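Local atomic coordinates of Ribose/Galactose Isomerase (Vibrio parahaemolyticus, PDB entry 3ONO), a protein that probably interconverts aldose and ketose sugar phosphates. Residues Glu173-Arg176 with Ala177-Gln180. Residues are numbered along the deposited sequence; the frame is centred on the assembly and turned at random.
Sequences EGLR and AIDQ
The carboxamide of Q180 folds back over the last turn of the helix carrying L175 and R176. R176 O lies above the plane of this flat group, displaced to one side of Q180 CD and 3.8 Å from it, while L175 O comes up at the edge, 3.9 Å from the same carbon and roughly level with the amide. I178 O, also close to the plane, is 3.7 Å from Q180 CD. A glutamine suits this place because it is long enough to return to the turn, and the bend at chi2 (-62°) swings its amide toward those carbonyls.

Along the backbone, the bonds change pattern as the helix runs out. I178 N donates to G174 O at 3.2 Å, four residues back, and more weakly to L175 O. A177 N is similarly divided between weak bonds to G174 O and E173 O, so G174 O receives two donors. Beyond this turn the backbone of I178 is extended (psi 150°), which carries the chain off the helical path. D179 then takes the N-cap position of helix 180-186, its OD1 accepting a hydrogen bond from E181 N; a short carboxylate is well suited to that role.

L175 and I178 make the apolar part of the contact. Their side chains lie side by side and point the same way, with L175 CD2 3.9 Å from I178 CD1. I178 also lays CG1 against G174 O at 3.4 Å.

Within the fold, this short helix-to-helix corner packs its two aliphatic residues on helix 51-63, L175 on I60 and I178 on I56. A177 and I178 meet A166 and V167 of a second subunit, and helix 203-212 brings Y208 against L175 and R176 and L212 against Q180.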
ATOM      1  N   GLU A 173       5.909  26.738  29.658  1.00 23.55           N
ATOM      2  CA  GLU A 173       7.149  26.325  30.307  1.00 24.24           C
ATOM      3  C   GLU A 173       7.932  25.397  29.393  1.00 24.70           C
ATOM      4  O   GLU A 173       9.151  25.496  29.289  1.00 24.25           O
ATOM      5  CB  GLU A 173       6.898  25.591  31.626  1.00 26.49           C
ATOM      6  CG  GLU A 173       8.210  25.249  32.344  1.00 33.60           C
ATOM      7  CD  GLU A 173       8.026  24.609  33.721  1.00 45.11           C
ATOM      8  OE1 GLU A 173       6.922  24.720  34.298  1.00 44.47           O
ATOM      9  OE2 GLU A 173       9.001  24.000  34.228  1.00 47.79           O
ATOM     10  N   GLY A 174       7.226  24.457  28.774  1.00 23.15           N
ATOM     11  CA  GLY A 174       7.874  23.521  27.860  1.00 21.84           C
ATOM     12  C   GLY A 174       8.494  24.216  26.659  1.00 21.48           C
ATOM     13  O   GLY A 174       9.619  23.893  26.235  1.00 22.15           O
ATOM     14  N   LEU A 175       7.779  25.183  26.106  1.00 20.96           N
ATOM     15  CA  LEU A 175       8.284  25.888  24.940  1.00 22.60           C
ATOM     16  C   LEU A 175       9.534  26.666  25.338  1.00 23.36           C
ATOM     17  O   LEU A 175      10.479  26.785  24.561  1.00 24.15           O
ATOM     18  CB  LEU A 175       7.234  26.838  24.377  1.00 24.70           C
ATOM     19  CG  LEU A 175       6.063  26.166  23.653  1.00 23.47           C
ATOM     20  CD1 LEU A 175       5.038  27.220  23.258  1.00 24.63           C
ATOM     21  CD2 LEU A 175       6.542  25.343  22.429  1.00 23.38           C
ATOM     22  N   ARG A 176       9.543  27.187  26.561  1.00 22.67           N
ATOM     23  CA  ARG A 176      10.712  27.937  27.023  1.00 22.05           C
ATOM     24  C   ARG A 176      11.932  27.054  27.209  1.00 27.37           C
ATOM     25  O   ARG A 176      13.061  27.556  27.218  1.00 25.28           O
ATOM     26  CB  ARG A 176      10.425  28.646  28.345  1.00 24.55           C
ATOM     27  CG  ARG A 176       9.413  29.765  28.283  1.00 24.20           C
ATOM     28  CD  ARG A 176       9.399  30.539  29.654  1.00 28.85           C
ATOM     29  NE  ARG A 176       8.220  31.397  29.722  1.00 31.94           N
ATOM     30  CZ  ARG A 176       8.142  32.608  29.176  1.00 36.58           C
ATOM     31  NH1 ARG A 176       9.196  33.131  28.551  1.00 33.92           N
ATOM     32  NH2 ARG A 176       7.014  33.310  29.275  1.00 37.01           N
ATOM     33  N   ALA A 177      11.709  25.756  27.422  1.00 22.96           N
ATOM     34  CA  ALA A 177      12.800  24.815  27.654  1.00 21.50           C
ATOM     35  C   ALA A 177      13.407  24.359  26.337  1.00 22.94           C
ATOM     36  O   ALA A 177      14.548  23.888  26.316  1.00 21.91           O
ATOM     37  CB  ALA A 177      12.331  23.599  28.445  1.00 21.44           C
ATOM     38  N   ILE A 178      12.636  24.454  25.245  1.00 18.19           N
ATOM     39  CA  ILE A 178      13.187  24.128  23.925  1.00 18.11           C
ATOM     40  C   ILE A 178      14.274  25.153  23.612  1.00 23.96           C
ATOM     41  O   ILE A 178      14.220  26.272  24.087  1.00 25.23           O
ATOM     42  CB  ILE A 178      12.083  24.194  22.854  1.00 20.31           C
ATOM     43  CG1 ILE A 178      11.004  23.155  23.177  1.00 20.02           C
ATOM     44  CG2 ILE A 178      12.665  23.984  21.433  1.00 22.29           C
ATOM     45  CD1 ILE A 178       9.786  23.241  22.260  1.00 20.13           C
ATOM     46  N   ASP A 179      15.280  24.763  22.834  1.00 23.35           N
ATOM     47  CA  ASP A 179      16.270  25.726  22.356  1.00 24.47           C
ATOM     48  C   ASP A 179      15.516  26.884  21.739  1.00 22.03           C
ATOM     49  O   ASP A 179      14.745  26.700  20.804  1.00 24.34           O
ATOM     50  CB  ASP A 179      17.167  25.055  21.296  1.00 23.13           C
ATOM     51  CG  ASP A 179      18.053  26.044  20.532  1.00 28.55           C
ATOM     52  OD1 ASP A 179      18.365  27.149  21.032  1.00 27.28           O
ATOM     53  OD2 ASP A 179      18.477  25.686  19.417  1.00 27.15           O
ATOM     54  N   GLN A 180      15.703  28.093  22.276  1.00 23.72           N
ATOM     55  CA  GLN A 180      14.849  29.180  21.808  1.00 21.47           C
ATOM     56  C   GLN A 180      15.113  29.580  20.370  1.00 24.38           C
ATOM     57  O   GLN A 180      14.259  30.183  19.724  1.00 24.75           O
ATOM     58  CB  GLN A 180      14.932  30.400  22.748  1.00 22.07           C
ATOM     59  CG  GLN A 180      14.411  30.118  24.163  1.00 24.85           C
ATOM     60  CD  GLN A 180      12.932  29.739  24.170  1.00 29.90           C
ATOM     61  OE1 GLN A 180      12.575  28.547  24.121  1.00 29.74           O
ATOM     62  NE2 GLN A 180      12.065  30.748  24.202  1.00 23.67           N
TER